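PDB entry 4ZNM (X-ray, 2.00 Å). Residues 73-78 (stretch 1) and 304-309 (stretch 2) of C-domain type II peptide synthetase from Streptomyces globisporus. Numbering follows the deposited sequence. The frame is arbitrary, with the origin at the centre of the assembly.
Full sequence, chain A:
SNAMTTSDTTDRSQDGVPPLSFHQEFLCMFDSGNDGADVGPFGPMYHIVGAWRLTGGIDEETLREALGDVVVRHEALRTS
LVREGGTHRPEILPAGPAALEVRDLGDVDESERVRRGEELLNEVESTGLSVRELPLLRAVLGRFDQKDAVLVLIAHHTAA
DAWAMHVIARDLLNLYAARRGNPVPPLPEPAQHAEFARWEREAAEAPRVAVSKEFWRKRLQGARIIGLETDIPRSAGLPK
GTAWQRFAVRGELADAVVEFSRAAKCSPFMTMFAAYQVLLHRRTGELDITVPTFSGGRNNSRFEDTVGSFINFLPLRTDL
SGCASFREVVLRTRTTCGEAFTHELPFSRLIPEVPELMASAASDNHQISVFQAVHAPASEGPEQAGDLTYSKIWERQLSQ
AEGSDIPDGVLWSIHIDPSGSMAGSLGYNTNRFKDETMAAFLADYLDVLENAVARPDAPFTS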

ATOM      1  N   ARG A  73       0.171 -14.836 -17.635  1.00 21.58           N
ATOM      2  CA  ARG A  73      -0.701 -15.438 -16.626  1.00 26.14           C
ATOM      3  C   ARG A  73      -1.760 -14.491 -16.050  1.00 24.48           C
ATOM      4  O   ARG A  73      -2.877 -14.914 -15.768  1.00 21.56           O
ATOM      5  N   HIS A  74      -1.396 -13.227 -15.864  1.00 24.16           N
ATOM      6  CA  HIS A  74      -2.252 -12.258 -15.169  1.00 22.41           C
ATOM      7  C   HIS A  74      -2.673 -11.113 -16.098  1.00 23.62           C
ATOM      8  O   HIS A  74      -1.864 -10.233 -16.430  1.00 22.79           O
ATOM      9  N   GLU A  75      -3.942 -11.110 -16.486  1.00 25.64           N
ATOM     10  CA  GLU A  75      -4.475 -10.055 -17.375  1.00 24.98           C
ATOM     11  C   GLU A  75      -4.288  -8.641 -16.846  1.00 23.82           C
ATOM     12  O   GLU A  75      -4.072  -7.723 -17.629  1.00 23.22           O
ATOM     13  N   ALA A  76      -4.391  -8.450 -15.535  1.00 23.37           N
ATOM     14  CA  ALA A  76      -4.209  -7.122 -14.980  1.00 21.99           C
ATOM     15  C   ALA A  76      -2.851  -6.552 -15.384  1.00 22.76           C
ATOM     16  O   ALA A  76      -2.712  -5.345 -15.479  1.00 21.20           O
ATOM     17  N   LEU A  77      -1.859  -7.419 -15.616  1.00 19.19           N
ATOM     18  CA  LEU A  77      -0.500  -6.958 -15.932  1.00 23.41           C
ATOM     19  C   LEU A  77      -0.323  -6.604 -17.406  1.00 20.87           C
ATOM     20  O   LEU A  77       0.776  -6.243 -17.826  1.00 23.82           O
ATOM     21  N   ARG A  78      -1.403  -6.750 -18.161  1.00 21.80           N
ATOM     22  CA  ARG A  78      -1.472  -6.479 -19.585  1.00 24.43           C
ATOM     23  C   ARG A  78      -2.666  -5.579 -19.871  1.00 22.40           C
ATOM     24  O   ARG A  78      -3.071  -5.457 -21.019  1.00 25.51           O
ATOM     25  N   GLU A 304      -7.803 -14.720  -4.144  1.00 33.73           N
ATOM     26  CA  GLU A 304      -6.546 -14.658  -3.384  1.00 28.82           C
ATOM     27  C   GLU A 304      -5.287 -14.882  -4.230  1.00 34.00           C
ATOM     28  O   GLU A 304      -4.205 -14.504  -3.820  1.00 31.57           O
ATOM     29  N   ASP A 305      -5.430 -15.539  -5.378  1.00 34.74           N
ATOM     30  CA  ASP A 305      -4.335 -15.686  -6.329  1.00 32.70           C
ATOM     31  C   ASP A 305      -4.408 -14.655  -7.468  1.00 30.98           C
ATOM     32  O   ASP A 305      -3.724 -14.818  -8.490  1.00 27.40           O
ATOM     33  N   THR A 306      -5.251 -13.634  -7.298  1.00 26.98           N
ATOM     34  CA  THR A 306      -5.555 -12.684  -8.378  1.00 24.25           C
ATOM     35  C   THR A 306      -4.706 -11.425  -8.303  1.00 23.06           C
ATOM     36  O   THR A 306      -4.698 -10.740  -7.272  1.00 23.86           O
ATOM     37  N   VAL A 307      -4.071 -11.091  -9.421  1.00 22.79           N
ATOM     38  CA  VAL A 307      -3.331  -9.830  -9.544  1.00 21.73           C
ATOM     39  C   VAL A 307      -4.278  -8.724  -9.961  1.00 21.78           C
ATOM     40  O   VAL A 307      -5.054  -8.828 -10.933  1.00 21.57           O
ATOM     41  N   GLY A 308      -4.229  -7.661  -9.173  1.00 21.96           N
ATOM     42  CA  GLY A 308      -5.033  -6.471  -9.369  1.00 19.80           C
ATOM     43  C   GLY A 308      -4.868  -5.554  -8.155  1.00 20.96           C
ATOM     44  O   GLY A 308      -4.196  -5.908  -7.192  1.00 21.63           O
ATOM     45  N   SER A 309      -5.483  -4.389  -8.183  1.00 24.48           N
ATOM     46  CA  SER A 309      -5.483  -3.509  -7.017  1.00 22.26           C
ATOM     47  C   SER A 309      -6.884  -3.491  -6.391  1.00 23.71           C
ATOM     48  O   SER A 309      -7.828  -2.880  -6.899  1.00 21.20           O
TER

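Val 307 organises this small contact, with His 74 and Ala 76 as its main partners; the two stretches bury 245 Å² in all, and no direct hydrogen bond crosses between them. All three residues send their CA-to-CB bonds toward the opposing stretch. With chi1 at t, Val 307 lays CG2 over one face of the His 74 ring, 3.3 Å from its centroid and 6° off the normal, a close, well-centred CH-pi contact, while Val 307 CG1 lies 3.8 Å from Leu 77 CD2 and 4.3 Å from Ala 76 CB. That leucine, in the m, t rotamer, starts sideways but brings its end closer.

His 74, just past the end of a helix, adopts chi1 m with chi2 at -67°. Its edge meets the backbone of Asp 305, His 74 CE1 to Asp 305 O at 3.5 Å. Ala 76 lies in a short 3-10 segment, and its methyl packs against the backbone of the other stretch: Ala 76 CB is 3.1 Å from Val 307 O and 4.2 Å from Gly 308 CA.

Water supplies the polar links. One joins His 74 ND1 to Val 307 N, another takes a hydrogen bond from Ala 76 N and donates to Val 307 O, and a third connects Arg 73 NH2 to Asp 305 O. The lesson is a valine packed on a histidine face and on apolar neighbours, with waters linking backbone and side-chain polar atoms across the contact.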

ATOM      1  CB  ARG A  73       0.169 -15.962 -15.488  1.00 25.28           C
ATOM      2  CG  ARG A  73      -0.574 -16.480 -14.285  1.00 27.15           C
ATOM      3  CD  ARG A  73       0.378 -17.223 -13.365  1.00 24.83           C
ATOM      4  NE  ARG A  73      -0.280 -17.581 -12.123  1.00 21.08           N
ATOM      5  CZ  ARG A  73      -0.928 -18.720 -11.906  1.00 27.48           C
ATOM      6  NH1 ARG A  73      -0.985 -19.674 -12.838  1.00 26.43           N
ATOM      7  NH2 ARG A  73      -1.509 -18.912 -10.729  1.00 27.84           N
ATOM      8  CB  HIS A  74      -1.534 -11.684 -13.952  1.00 20.55           C
ATOM      9  CG  HIS A  74      -1.251 -12.698 -12.894  1.00 23.26           C
ATOM     10  ND1 HIS A  74      -2.251 -13.306 -12.161  1.00 21.28           N
ATOM     11  CD2 HIS A  74      -0.082 -13.227 -12.449  1.00 24.24           C
ATOM     12  CE1 HIS A  74      -1.710 -14.182 -11.328  1.00 22.98           C
ATOM     13  NE2 HIS A  74      -0.395 -14.146 -11.481  1.00 21.81           N
ATOM     14  CB  GLU A  75      -5.967 -10.258 -17.641  1.00 26.11           C
ATOM     15  CG  GLU A  75      -6.221 -11.355 -18.614  1.00 31.44           C
ATOM     16  CD  GLU A  75      -7.692 -11.679 -18.827  1.00 44.58           C
ATOM     17  OE1 GLU A  75      -8.581 -10.981 -18.262  1.00 37.15           O
ATOM     18  OE2 GLU A  75      -7.937 -12.654 -19.579  1.00 47.66           O
ATOM     19  CB  ALA A  76      -4.338  -7.136 -13.470  1.00 22.11           C
ATOM     20  CB  LEU A  77       0.553  -8.024 -15.575  1.00 21.55           C
ATOM     21  CG  LEU A  77       0.695  -8.359 -14.079  1.00 17.86           C
ATOM     22  CD1 LEU A  77       1.787  -9.376 -13.848  1.00 24.27           C
ATOM     23  CD2 LEU A  77       0.971  -7.124 -13.286  1.00 22.94           C
ATOM     24  CB  ARG A  78      -1.648  -7.778 -20.397  1.00 26.01           C
ATOM     25  CG  ARG A  78      -0.626  -8.751 -20.222  1.00 26.74           C
ATOM     26  CD  ARG A  78      -0.898  -9.922 -21.106  1.00 25.84           C
ATOM     27  NE  ARG A  78      -1.610 -11.044 -20.502  1.00 25.92           N
ATOM     28  CZ  ARG A  78      -2.756 -11.531 -20.971  1.00 28.37           C
ATOM     29  NH1 ARG A  78      -3.383 -10.943 -21.978  1.00 28.68           N
ATOM     30  NH2 ARG A  78      -3.302 -12.600 -20.409  1.00 31.01           N
ATOM     31  CB  GLU A 304      -6.570 -15.696  -2.237  1.00 28.67           C
ATOM     32  CG  GLU A 304      -6.613 -17.149  -2.671  1.00 48.48           C
ATOM     33  CD  GLU A 304      -6.864 -18.097  -1.494  1.00 54.13           C
ATOM     34  OE1 GLU A 304      -6.805 -19.329  -1.700  1.00 57.29           O
ATOM     35  OE2 GLU A 304      -7.117 -17.604  -0.367  1.00 53.03           O
ATOM     36  CB  ASP A 305      -4.355 -17.099  -6.910  1.00 32.54           C
ATOM     37  CG  ASP A 305      -4.130 -18.170  -5.831  1.00 39.07           C
ATOM     38  OD1 ASP A 305      -3.227 -17.965  -4.984  1.00 40.48           O
ATOM     39  OD2 ASP A 305      -4.875 -19.177  -5.794  1.00 39.38           O
ATOM     40  CB  THR A 306      -7.021 -12.222  -8.365  1.00 24.12           C
ATOM     41  OG1 THR A 306      -7.885 -13.353  -8.503  1.00 26.77           O
ATOM     42  CG2 THR A 306      -7.294 -11.239  -9.539  1.00 23.47           C
ATOM     43  CB  VAL A 307      -2.136  -9.995 -10.509  1.00 21.83           C
ATOM     44  CG1 VAL A 307      -1.418  -8.660 -10.781  1.00 20.84           C
ATOM     45  CG2 VAL A 307      -1.157 -11.017  -9.940  1.00 24.32           C
ATOM     46  CB  SER A 309      -5.003  -2.119  -7.420  1.00 31.04           C
ATOM     47  OG  SER A 309      -4.851  -1.321  -6.272  1.00 39.69           O
TER
HETATM   48  O   HOH W   1      -1.577 -16.810  -8.919  1.00 27.64           O
HETATM   49  O   HOH W   2      -4.915 -12.524 -11.865  1.00 24.36           O
HETATM   50  O   HOH W   3      -5.632 -10.220 -13.441  1.00 24.79           O